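Local coordinates for protein fructuronate-tagaturonate epimerase UxaE from Cohnella laeviribosi in complex with 1 glycerol (Cohnella laeviribosi, PDB 6IL9) that probably interconverts fructuronate and tagaturonate by epimerisation, using a zinc ion bound in a TIM-barrel domain, at residues Tyr244-Glu256 / Ser283-Asp297. Numbering follows the deposited sequence.
Sequences YREAIQFMIYIYE and SHFLVASELIGKNVD
Ile248 of helix 234-259 packs as a knob into a hole formed by Leu286, Val287, Glu290 and Leu291 of helix 281-293. These are neighbouring outer helices of the TIM barrel, following the fourth and fifth barrel strands. Their segments run in the same general direction, crossing at -33°, with the axes 10.2 Å apart at their closest.

Apolar packing carries most of the contact. Ile248 CD1 meets Leu286 CD2, the two side chains crossing at about a right angle, and its CG2 branch lies on Glu290 CB. Met251 SD meets Leu291 CD1 at 3.5 Å, with the two side chains at about a right angle. Both residues also touch Ile270 of strand 267-271, so this side of the pair faces the barrel wall. Ile252 CG1 touches both Leu291 CD2 and Val296 CG2.

The polar links lie near the two ends. Tyr244 OH and Ser283 OG share a water, and Ser283 OG also bonds Asp240. Glu256 OE2 forms a long salt bridge of 3.5 Å to Lys294 NZ. A second water bridges Glu256 OE2 and Lys294 O.

Helix 281-293 ends in a Schellman motif with Asn295 at C-prime. The turn lays Val296 and Asp297 over one face of the Tyr255 ring. Tyr255 CG is anti to its own N (chi1 178°), which carries the ring out to them. Val296 CA makes a CH-pi contact 4.0 Å from the ring centroid, 16° off the normal.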
loop_
_atom_site.group_PDB
_atom_site.type_symbol
_atom_site.label_atom_id
_atom_site.label_comp_id
_atom_site.label_asym_id
_atom_site.label_seq_id
_atom_site.Cartn_x
_atom_site.Cartn_y
_atom_site.Cartn_z
ATOM N N TYR A 244 25.677 2.990 1.113
ATOM C CA TYR A 244 24.768 1.879 1.343
ATOM C C TYR A 244 25.188 0.892 2.428
ATOM O O TYR A 244 24.337 0.106 2.858
ATOM C CB TYR A 244 24.546 1.098 0.032
ATOM C CG TYR A 244 23.811 1.905 -1.015
ATOM C CD1 TYR A 244 22.438 2.108 -0.927
ATOM C CD2 TYR A 244 24.494 2.492 -2.072
ATOM C CE1 TYR A 244 21.764 2.865 -1.868
ATOM C CE2 TYR A 244 23.825 3.254 -3.022
ATOM C CZ TYR A 244 22.461 3.432 -2.912
ATOM O OH TYR A 244 21.787 4.185 -3.844
ATOM N N ARG A 245 26.448 0.893 2.887
ATOM C CA ARG A 245 26.902 -0.187 3.768
ATOM C C ARG A 245 26.076 -0.256 5.045
ATOM O O ARG A 245 25.662 -1.342 5.469
ATOM C CB ARG A 245 28.384 -0.035 4.121
ATOM C CG ARG A 245 28.853 -1.089 5.113
ATOM C CD ARG A 245 30.334 -1.001 5.436
ATOM N NE ARG A 245 30.620 -1.551 6.764
ATOM C CZ ARG A 245 30.715 -2.849 7.047
ATOM N NH1 ARG A 245 30.552 -3.773 6.102
ATOM N NH2 ARG A 245 30.972 -3.230 8.292
ATOM N N GLU A 246 25.838 0.894 5.687
ATOM C CA GLU A 246 25.080 0.875 6.934
ATOM C C GLU A 246 23.656 0.382 6.698
ATOM O O GLU A 246 23.091 -0.330 7.535
ATOM C CB GLU A 246 25.083 2.265 7.571
ATOM C CG GLU A 246 24.360 2.329 8.902
ATOM C CD GLU A 246 24.390 3.721 9.516
ATOM O OE1 GLU A 246 25.283 4.520 9.145
ATOM O OE2 GLU A 246 23.524 4.012 10.373
ATOM N N ALA A 247 23.068 0.741 5.555
ATOM C CA ALA A 247 21.733 0.252 5.234
ATOM C C ALA A 247 21.739 -1.254 4.996
ATOM O O ALA A 247 20.813 -1.954 5.413
ATOM C CB ALA A 247 21.179 0.991 4.016
ATOM N N ILE A 248 22.769 -1.759 4.315
ATOM C CA ILE A 248 22.894 -3.199 4.084
ATOM C C ILE A 248 22.989 -3.938 5.410
ATOM O O ILE A 248 22.333 -4.965 5.621
ATOM C CB ILE A 248 24.117 -3.486 3.199
ATOM C CG1 ILE A 248 23.894 -2.927 1.791
ATOM C CG2 ILE A 248 24.434 -5.000 3.158
ATOM C CD1 ILE A 248 25.174 -2.877 0.964
ATOM N N GLN A 249 23.820 -3.428 6.321
ATOM C CA GLN A 249 23.952 -4.065 7.627
ATOM C C GLN A 249 22.618 -4.096 8.352
ATOM O O GLN A 249 22.299 -5.072 9.042
ATOM C CB GLN A 249 24.998 -3.331 8.461
ATOM C CG GLN A 249 26.384 -3.444 7.907
ATOM C CD GLN A 249 26.851 -4.876 7.847
ATOM O OE1 GLN A 249 27.233 -5.378 6.784
ATOM N NE2 GLN A 249 26.816 -5.555 8.991
ATOM N N PHE A 250 21.827 -3.035 8.192
ATOM C CA PHE A 250 20.520 -2.947 8.832
ATOM C C PHE A 250 19.548 -3.949 8.224
ATOM O O PHE A 250 18.777 -4.587 8.947
ATOM C CB PHE A 250 19.993 -1.512 8.707
ATOM C CG PHE A 250 18.636 -1.293 9.329
ATOM C CD1 PHE A 250 18.432 -1.501 10.688
ATOM C CD2 PHE A 250 17.575 -0.848 8.554
ATOM C CE1 PHE A 250 17.186 -1.289 11.261
ATOM C CE2 PHE A 250 16.322 -0.636 9.116
ATOM C CZ PHE A 250 16.126 -0.863 10.471
ATOM N N MET A 251 19.578 -4.099 6.895
ATOM C CA MET A 251 18.773 -5.120 6.230
ATOM C C MET A 251 19.078 -6.506 6.789
ATOM O O MET A 251 18.168 -7.271 7.134
ATOM C CB MET A 251 19.037 -5.091 4.716
ATOM C CG MET A 251 18.634 -3.813 3.979
ATOM S SD MET A 251 19.413 -3.627 2.326
ATOM C CE MET A 251 19.202 -1.862 2.114
ATOM N N ILE A 252 20.364 -6.851 6.868
ATOM C CA ILE A 252 20.755 -8.177 7.332
ATOM C C ILE A 252 20.318 -8.384 8.777
ATOM O O ILE A 252 19.810 -9.450 9.139
ATOM C CB ILE A 252 22.273 -8.369 7.175
ATOM C CG1 ILE A 252 22.648 -8.350 5.692
ATOM C CG2 ILE A 252 22.715 -9.675 7.827
ATOM C CD1 ILE A 252 24.097 -7.961 5.432
ATOM N N TYR A 253 20.521 -7.369 9.619
ATOM C CA TYR A 253 20.191 -7.469 11.039
ATOM C C TYR A 253 18.704 -7.736 11.242
ATOM O O TYR A 253 18.314 -8.604 12.035
ATOM C CB TYR A 253 20.614 -6.176 11.738
ATOM C CG TYR A 253 20.003 -5.927 13.104
ATOM C CD1 TYR A 253 20.480 -6.590 14.233
ATOM C CD2 TYR A 253 18.975 -4.999 13.266
ATOM C CE1 TYR A 253 19.937 -6.341 15.490
ATOM C CE2 TYR A 253 18.420 -4.750 14.518
ATOM C CZ TYR A 253 18.905 -5.427 15.623
ATOM O OH TYR A 253 18.364 -5.183 16.868
ATOM N N ILE A 254 17.859 -7.002 10.521
ATOM C CA ILE A 254 16.414 -7.200 10.628
ATOM C C ILE A 254 16.023 -8.569 10.083
ATOM O O ILE A 254 15.210 -9.288 10.683
ATOM C CB ILE A 254 15.671 -6.065 9.897
ATOM C CG1 ILE A 254 15.884 -4.716 10.608
ATOM C CG2 ILE A 254 14.196 -6.394 9.756
ATOM C CD1 ILE A 254 15.445 -4.693 12.071
ATOM N N TYR A 255 16.569 -8.943 8.925
ATOM C CA TYR A 255 16.243 -10.250 8.359
ATOM C C TYR A 255 16.553 -11.368 9.352
ATOM O O TYR A 255 15.719 -12.249 9.601
ATOM C CB TYR A 255 16.997 -10.489 7.046
ATOM C CG TYR A 255 16.667 -11.870 6.531
ATOM C CD1 TYR A 255 15.430 -12.125 5.938
ATOM C CD2 TYR A 255 17.553 -12.934 6.694
ATOM C CE1 TYR A 255 15.081 -13.385 5.517
ATOM C CE2 TYR A 255 17.210 -14.214 6.263
ATOM C CZ TYR A 255 15.977 -14.426 5.671
ATOM O OH TYR A 255 15.623 -15.688 5.250
ATOM N N GLU A 256 17.747 -11.334 9.948
ATOM C CA GLU A 256 18.140 -12.421 10.832
ATOM C C GLU A 256 17.388 -12.373 12.157
ATOM O O GLU A 256 17.053 -13.426 12.708
ATOM C CB GLU A 256 19.653 -12.389 11.058
ATOM C CG GLU A 256 20.436 -12.714 9.802
ATOM C CD GLU A 256 21.945 -12.528 9.952
ATOM O OE1 GLU A 256 22.403 -11.950 10.962
ATOM O OE2 GLU A 256 22.679 -12.969 9.041
ATOM N N SER A 283 24.608 0.502 -8.048
ATOM C CA SER A 283 24.477 0.439 -6.594
ATOM C C SER A 283 23.475 -0.632 -6.194
ATOM O O SER A 283 23.688 -1.371 -5.225
ATOM C CB SER A 283 24.048 1.797 -6.050
ATOM O OG SER A 283 24.879 2.824 -6.552
ATOM N N HIS A 284 22.371 -0.716 -6.936
ATOM C CA HIS A 284 21.377 -1.768 -6.729
ATOM C C HIS A 284 22.022 -3.150 -6.796
ATOM O O HIS A 284 21.787 -4.005 -5.929
ATOM C CB HIS A 284 20.283 -1.583 -7.789
ATOM C CG HIS A 284 19.236 -2.654 -7.818
ATOM N ND1 HIS A 284 18.312 -2.736 -8.838
ATOM C CD2 HIS A 284 18.950 -3.668 -6.968
ATOM C CE1 HIS A 284 17.501 -3.754 -8.614
ATOM N NE2 HIS A 284 17.869 -4.342 -7.491
ATOM N N PHE A 285 22.856 -3.382 -7.812
ATOM C CA PHE A 285 23.563 -4.654 -7.917
ATOM C C PHE A 285 24.382 -4.941 -6.663
ATOM O O PHE A 285 24.372 -6.062 -6.142
ATOM C CB PHE A 285 24.472 -4.659 -9.148
ATOM C CG PHE A 285 25.221 -5.948 -9.331
ATOM C CD1 PHE A 285 24.623 -7.032 -9.970
ATOM C CD2 PHE A 285 26.515 -6.096 -8.851
ATOM C CE1 PHE A 285 25.303 -8.223 -10.133
ATOM C CE2 PHE A 285 27.191 -7.281 -9.003
ATOM C CZ PHE A 285 26.586 -8.357 -9.648
ATOM N N LEU A 286 25.134 -3.947 -6.183
ATOM C CA LEU A 286 25.985 -4.182 -5.018
ATOM C C LEU A 286 25.152 -4.516 -3.782
ATOM O O LEU A 286 25.474 -5.454 -3.041
ATOM C CB LEU A 286 26.864 -2.957 -4.758
ATOM C CG LEU A 286 27.810 -3.051 -3.554
ATOM C CD1 LEU A 286 29.176 -2.473 -3.921
ATOM C CD2 LEU A 286 27.235 -2.299 -2.373
ATOM N N VAL A 287 24.076 -3.765 -3.550
ATOM C CA VAL A 287 23.218 -4.025 -2.397
ATOM C C VAL A 287 22.668 -5.443 -2.467
ATOM O O VAL A 287 22.773 -6.216 -1.509
ATOM C CB VAL A 287 22.087 -2.983 -2.323
ATOM C CG1 VAL A 287 21.038 -3.394 -1.269
ATOM C CG2 VAL A 287 22.654 -1.591 -2.035
ATOM N N ALA A 288 22.111 -5.815 -3.624
ATOM C CA ALA A 288 21.516 -7.142 -3.766
ATOM C C ALA A 288 22.565 -8.231 -3.613
ATOM O O ALA A 288 22.344 -9.226 -2.916
ATOM C CB ALA A 288 20.818 -7.263 -5.127
ATOM N N SER A 289 23.733 -8.040 -4.232
ATOM C CA SER A 289 24.779 -9.048 -4.156
ATOM C C SER A 289 25.206 -9.284 -2.715
ATOM O O SER A 289 25.445 -10.425 -2.306
ATOM C CB SER A 289 25.975 -8.617 -5.003
ATOM O OG SER A 289 26.930 -9.648 -5.077
ATOM N N GLU A 290 25.309 -8.213 -1.928
ATOM C CA GLU A 290 25.710 -8.367 -0.536
ATOM C C GLU A 290 24.647 -9.095 0.266
ATOM O O GLU A 290 24.968 -9.933 1.112
ATOM C CB GLU A 290 25.985 -7.004 0.092
ATOM C CG GLU A 290 27.233 -6.344 -0.445
ATOM C CD GLU A 290 28.449 -7.232 -0.315
ATOM O OE1 GLU A 290 28.896 -7.492 0.830
ATOM O OE2 GLU A 290 28.953 -7.678 -1.362
ATOM N N LEU A 291 23.379 -8.750 0.049
ATOM C CA LEU A 291 22.305 -9.399 0.789
ATOM C C LEU A 291 22.191 -10.864 0.410
ATOM O O LEU A 291 22.072 -11.736 1.275
ATOM C CB LEU A 291 20.986 -8.685 0.513
ATOM C CG LEU A 291 20.940 -7.243 0.987
ATOM C CD1 LEU A 291 19.672 -6.612 0.483
ATOM C CD2 LEU A 291 21.000 -7.203 2.503
ATOM N N ILE A 292 22.194 -11.150 -0.890
ATOM C CA ILE A 292 22.051 -12.532 -1.327
ATOM C C ILE A 292 23.241 -13.358 -0.848
ATOM O O ILE A 292 23.094 -14.520 -0.438
ATOM C CB ILE A 292 21.865 -12.576 -2.858
ATOM C CG1 ILE A 292 20.631 -11.760 -3.262
ATOM C CG2 ILE A 292 21.679 -13.973 -3.320
ATOM C CD1 ILE A 292 19.325 -12.301 -2.744
ATOM N N GLY A 293 24.429 -12.746 -0.815
ATOM C CA GLY A 293 25.591 -13.422 -0.263
ATOM C C GLY A 293 25.448 -13.775 1.206
ATOM O O GLY A 293 26.065 -14.729 1.681
ATOM N N LYS A 294 24.629 -13.025 1.945
ATOM C CA LYS A 294 24.405 -13.291 3.360
ATOM C C LYS A 294 23.131 -14.090 3.614
ATOM O O LYS A 294 22.636 -14.113 4.749
ATOM C CB LYS A 294 24.380 -11.979 4.152
ATOM C CG LYS A 294 25.775 -11.441 4.442
ATOM C CD LYS A 294 26.458 -12.286 5.515
ATOM C CE LYS A 294 26.047 -11.828 6.913
ATOM N NZ LYS A 294 26.030 -12.947 7.903
ATOM N N ASN A 295 22.587 -14.730 2.578
ATOM C CA ASN A 295 21.459 -15.651 2.678
ATOM C C ASN A 295 20.148 -14.948 3.008
ATOM O O ASN A 295 19.218 -15.578 3.523
ATOM C CB ASN A 295 21.748 -16.760 3.702
ATOM C CG ASN A 295 23.079 -17.463 3.433
ATOM O OD1 ASN A 295 24.032 -17.352 4.211
ATOM N ND2 ASN A 295 23.149 -18.182 2.323
ATOM N N VAL A 296 20.038 -13.661 2.695
ATOM C CA VAL A 296 18.799 -12.926 2.942
ATOM C C VAL A 296 17.783 -13.300 1.868
ATOM O O VAL A 296 18.112 -13.340 0.677
ATOM C CB VAL A 296 19.060 -11.412 2.961
ATOM C CG1 VAL A 296 17.736 -10.650 3.028
ATOM C CG2 VAL A 296 19.971 -11.041 4.147
ATOM N N ASP A 297 16.541 -13.570 2.291
ATOM C CA ASP A 297 15.458 -13.988 1.399
ATOM C C ASP A 297 14.613 -12.759 1.075
ATOM O O ASP A 297 13.860 -12.279 1.921
ATOM C CB ASP A 297 14.613 -15.075 2.063
ATOM C CG ASP A 297 13.512 -15.613 1.164
ATOM O OD1 ASP A 297 13.540 -15.373 -0.059
ATOM O OD2 ASP A 297 12.611 -16.302 1.696
HETATM O O HOH W 1 23.118 5.113 -6.177
HETATM O O HOH W 2 24.841 -11.733 10.007
HETATM O O HOH W 3 21.006 -14.114 6.765
#